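Long-range contact in 1,3-1,4-beta-glucanase (Hordeum vulgare, PDB 1AQ0), which hydrolyses 1,4-beta-glucosidic linkages in mixed-linkage 1,3-1,4-beta-glucans, polysaccharides of cereal cell walls, as a glycosyl hydrolase of family 17: residues 59-73 against 101-113. Sequence-based numbering, arbitrary orientation.
Sequences LSNLAASPAAAASWV and NLVPAMKNVHGAL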
# COMPACT_ATOMS: atom_id res chain seq x y z
N LEU A 59 -32.11 -8.13 2.78
CA LEU A 59 -31.36 -8.43 1.56
C LEU A 59 -32.19 -8.82 0.33
O LEU A 59 -32.01 -8.24 -0.74
CB LEU A 59 -30.30 -9.51 1.83
CG LEU A 59 -28.84 -9.06 1.93
CD1 LEU A 59 -28.69 -7.89 2.90
CD2 LEU A 59 -27.98 -10.24 2.38
N SER A 60 -33.09 -9.79 0.46
CA SER A 60 -33.89 -10.22 -0.70
C SER A 60 -34.70 -9.09 -1.33
O SER A 60 -34.87 -9.05 -2.55
CB SER A 60 -34.78 -11.43 -0.36
OG SER A 60 -35.63 -11.16 0.73
N ASN A 61 -35.18 -8.16 -0.51
CA ASN A 61 -35.95 -7.03 -1.01
C ASN A 61 -35.07 -6.05 -1.78
O ASN A 61 -35.46 -5.56 -2.84
CB ASN A 61 -36.63 -6.29 0.14
CG ASN A 61 -38.09 -6.65 0.27
OD1 ASN A 61 -38.43 -7.73 0.72
ND2 ASN A 61 -38.96 -5.75 -0.17
N LEU A 62 -33.89 -5.77 -1.25
CA LEU A 62 -32.96 -4.86 -1.90
C LEU A 62 -32.47 -5.43 -3.23
O LEU A 62 -32.29 -4.69 -4.19
CB LEU A 62 -31.77 -4.55 -0.98
CG LEU A 62 -32.03 -3.81 0.34
CD1 LEU A 62 -30.73 -3.71 1.14
CD2 LEU A 62 -32.59 -2.42 0.08
N ALA A 63 -32.30 -6.75 -3.28
CA ALA A 63 -31.83 -7.42 -4.49
C ALA A 63 -32.89 -7.50 -5.58
O ALA A 63 -32.58 -7.37 -6.77
CB ALA A 63 -31.36 -8.82 -4.15
N ALA A 64 -34.13 -7.70 -5.18
CA ALA A 64 -35.22 -7.83 -6.13
C ALA A 64 -35.76 -6.53 -6.68
O ALA A 64 -36.26 -6.49 -7.81
CB ALA A 64 -36.36 -8.65 -5.50
N SER A 65 -35.63 -5.44 -5.94
CA SER A 65 -36.18 -4.19 -6.40
C SER A 65 -35.33 -2.93 -6.26
O SER A 65 -35.01 -2.51 -5.14
CB SER A 65 -37.53 -3.97 -5.73
OG SER A 65 -38.09 -2.71 -6.07
N PRO A 66 -34.97 -2.30 -7.39
CA PRO A 66 -34.18 -1.07 -7.36
C PRO A 66 -34.93 0.02 -6.60
O PRO A 66 -34.32 0.83 -5.90
CB PRO A 66 -34.06 -0.72 -8.85
CG PRO A 66 -33.95 -2.08 -9.48
CD PRO A 66 -35.04 -2.85 -8.76
N ALA A 67 -36.26 0.01 -6.70
CA ALA A 67 -37.08 0.99 -6.00
C ALA A 67 -36.99 0.81 -4.49
O ALA A 67 -36.99 1.78 -3.74
CB ALA A 67 -38.53 0.89 -6.46
N ALA A 68 -36.92 -0.44 -4.04
CA ALA A 68 -36.81 -0.72 -2.61
C ALA A 68 -35.45 -0.22 -2.11
O ALA A 68 -35.34 0.34 -1.02
CB ALA A 68 -36.97 -2.21 -2.33
N ALA A 69 -34.43 -0.40 -2.94
CA ALA A 69 -33.08 0.04 -2.60
C ALA A 69 -33.03 1.57 -2.53
O ALA A 69 -32.43 2.13 -1.61
CB ALA A 69 -32.09 -0.49 -3.62
N ALA A 70 -33.69 2.23 -3.47
CA ALA A 70 -33.72 3.69 -3.49
C ALA A 70 -34.48 4.20 -2.28
O ALA A 70 -34.15 5.25 -1.72
CB ALA A 70 -34.37 4.19 -4.77
N SER A 71 -35.49 3.45 -1.87
CA SER A 71 -36.30 3.82 -0.72
C SER A 71 -35.47 3.63 0.56
O SER A 71 -35.49 4.48 1.46
CB SER A 71 -37.58 2.98 -0.67
OG SER A 71 -38.47 3.45 0.32
N TRP A 72 -34.70 2.55 0.62
CA TRP A 72 -33.86 2.26 1.78
C TRP A 72 -32.84 3.39 1.94
O TRP A 72 -32.63 3.90 3.05
CB TRP A 72 -33.13 0.92 1.61
CG TRP A 72 -32.46 0.44 2.87
CD1 TRP A 72 -33.02 -0.33 3.85
CD2 TRP A 72 -31.12 0.73 3.30
NE1 TRP A 72 -32.11 -0.52 4.88
CE2 TRP A 72 -30.94 0.12 4.56
CE3 TRP A 72 -30.05 1.46 2.75
CZ2 TRP A 72 -29.74 0.22 5.29
CZ3 TRP A 72 -28.86 1.56 3.47
CH2 TRP A 72 -28.72 0.94 4.72
N VAL A 73 -32.21 3.79 0.84
CA VAL A 73 -31.23 4.86 0.85
C VAL A 73 -31.87 6.19 1.26
O VAL A 73 -31.31 6.93 2.06
CB VAL A 73 -30.53 5.00 -0.53
CG1 VAL A 73 -29.74 6.29 -0.61
CG2 VAL A 73 -29.62 3.81 -0.75
N ASN A 101 -28.32 -13.25 -3.35
CA ASN A 101 -28.89 -11.90 -3.34
C ASN A 101 -27.86 -10.82 -3.02
O ASN A 101 -28.15 -9.63 -3.14
CB ASN A 101 -30.01 -11.81 -2.30
CG ASN A 101 -31.22 -12.64 -2.67
OD1 ASN A 101 -31.61 -12.71 -3.83
ND2 ASN A 101 -31.82 -13.27 -1.67
N LEU A 102 -26.67 -11.24 -2.62
CA LEU A 102 -25.60 -10.33 -2.24
C LEU A 102 -25.21 -9.30 -3.30
O LEU A 102 -25.40 -8.10 -3.09
CB LEU A 102 -24.38 -11.15 -1.80
CG LEU A 102 -23.47 -10.65 -0.67
CD1 LEU A 102 -24.29 -10.09 0.49
CD2 LEU A 102 -22.62 -11.82 -0.22
N VAL A 103 -24.69 -9.74 -4.44
CA VAL A 103 -24.30 -8.81 -5.49
C VAL A 103 -25.47 -7.96 -6.00
O VAL A 103 -25.33 -6.75 -6.14
CB VAL A 103 -23.56 -9.52 -6.65
CG1 VAL A 103 -23.22 -8.52 -7.74
CG2 VAL A 103 -22.29 -10.16 -6.12
N PRO A 104 -26.63 -8.58 -6.27
CA PRO A 104 -27.77 -7.79 -6.76
C PRO A 104 -28.13 -6.66 -5.78
O PRO A 104 -28.34 -5.51 -6.19
CB PRO A 104 -28.89 -8.83 -6.84
CG PRO A 104 -28.15 -10.06 -7.20
CD PRO A 104 -26.95 -10.02 -6.30
N ALA A 105 -28.16 -6.99 -4.49
CA ALA A 105 -28.48 -6.01 -3.46
C ALA A 105 -27.44 -4.89 -3.41
O ALA A 105 -27.78 -3.72 -3.29
CB ALA A 105 -28.61 -6.69 -2.10
N MET A 106 -26.16 -5.26 -3.49
CA MET A 106 -25.09 -4.26 -3.46
C MET A 106 -25.17 -3.34 -4.67
O MET A 106 -25.00 -2.13 -4.54
CB MET A 106 -23.71 -4.93 -3.40
CG MET A 106 -23.39 -5.62 -2.08
SD MET A 106 -21.67 -6.20 -2.00
CE MET A 106 -21.82 -7.83 -2.54
N LYS A 107 -25.44 -3.91 -5.84
CA LYS A 107 -25.56 -3.14 -7.08
C LYS A 107 -26.68 -2.13 -6.96
O LYS A 107 -26.51 -0.96 -7.31
CB LYS A 107 -25.88 -4.05 -8.27
CG LYS A 107 -24.71 -4.77 -8.91
CD LYS A 107 -25.26 -5.69 -10.00
CE LYS A 107 -24.50 -5.56 -11.32
NZ LYS A 107 -23.24 -6.36 -11.36
N ASN A 108 -27.83 -2.59 -6.47
CA ASN A 108 -29.00 -1.72 -6.32
C ASN A 108 -28.77 -0.60 -5.32
O ASN A 108 -29.16 0.54 -5.56
CB ASN A 108 -30.25 -2.53 -5.96
CG ASN A 108 -30.77 -3.35 -7.13
OD1 ASN A 108 -30.42 -3.10 -8.28
ND2 ASN A 108 -31.61 -4.34 -6.84
N VAL A 109 -28.11 -0.90 -4.20
CA VAL A 109 -27.83 0.12 -3.19
C VAL A 109 -26.83 1.11 -3.78
O VAL A 109 -26.97 2.32 -3.65
CB VAL A 109 -27.26 -0.50 -1.89
CG1 VAL A 109 -26.87 0.59 -0.90
CG2 VAL A 109 -28.29 -1.42 -1.25
N HIS A 110 -25.84 0.57 -4.48
CA HIS A 110 -24.82 1.40 -5.11
C HIS A 110 -25.47 2.38 -6.11
O HIS A 110 -25.21 3.58 -6.07
CB HIS A 110 -23.79 0.52 -5.82
CG HIS A 110 -22.72 1.29 -6.53
ND1 HIS A 110 -22.68 1.36 -7.90
CD2 HIS A 110 -21.75 2.08 -6.00
CE1 HIS A 110 -21.68 2.19 -8.18
NE2 HIS A 110 -21.09 2.64 -7.07
N GLY A 111 -26.33 1.85 -6.97
CA GLY A 111 -27.01 2.68 -7.95
C GLY A 111 -27.81 3.80 -7.32
O GLY A 111 -27.80 4.93 -7.79
N ALA A 112 -28.49 3.48 -6.22
CA ALA A 112 -29.30 4.46 -5.50
C ALA A 112 -28.43 5.56 -4.89
O ALA A 112 -28.80 6.74 -4.91
CB ALA A 112 -30.13 3.78 -4.43
N LEU A 113 -27.27 5.18 -4.35
CA LEU A 113 -26.36 6.15 -3.75
C LEU A 113 -25.85 7.15 -4.78
O LEU A 113 -25.83 8.36 -4.54
CB LEU A 113 -25.20 5.44 -3.06
CG LEU A 113 -25.56 4.78 -1.73
CD1 LEU A 113 -24.43 3.88 -1.27
CD2 LEU A 113 -25.87 5.85 -0.70
O HOH W 1 -34.44 -11.34 -4.29
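Asn108 ND2 donates to Leu62 O at 2.8 Å, and this hydrogen bond is close to ideal: the N-H...O angle is 175°, the donor lies in the carbonyl plane, and the acceptor is almost exactly in the amide plane of Asn108. The site is the end of helix 59-64, where Leu62 O cannot take the usual i+4 bond because that position is Pro66, which has no N-H; the chain leaves helical geometry at Ser65, and helix 66-78 begins at Pro66. Ala63 O also comes within 3.2 Å of Asn108 ND2. With CG anti to the carbonyl carbon, chi1 -72°, the amide rises from helix 102-115 as a knob among Leu62, Ala63, Pro66 and Ala69; the Ala69 methyl meets Asn108 CB at 3.6 Å, and Pro66 CG lies beside OD1. Replacing Asn108 by alanine removes the amide, which would probably leave Leu62 O without this donor and open a gap beside Pro66.

Small residues bring the backbones together before and after this knob. Ala63 and Ala105 have their CA atoms 3.8 Å apart, the axes of segments 59-64 and 102-113 come within 7.2 Å, and the Ala63 methyl also rests on Pro104 CB. Beyond it, Val73 CG2 meets Ala112 CB at 3.7 Å while CG1 reaches Leu113 CD2. At the opposite end a water donates to both Ser60 O and Asn101 OD1.

Segments 59-64 and 66-73 cross helix 102-113 with opposite signs, on the outside of the TIM barrel; the buried side continues through Leu59 and Ala105 onto Val90 of strand 84-92. The chemistry therefore implies a largely apolar joint between neighbouring helices of the barrel's outer ring, with one side-chain amide satisfying a carbonyl that loses its helical partner to Pro66.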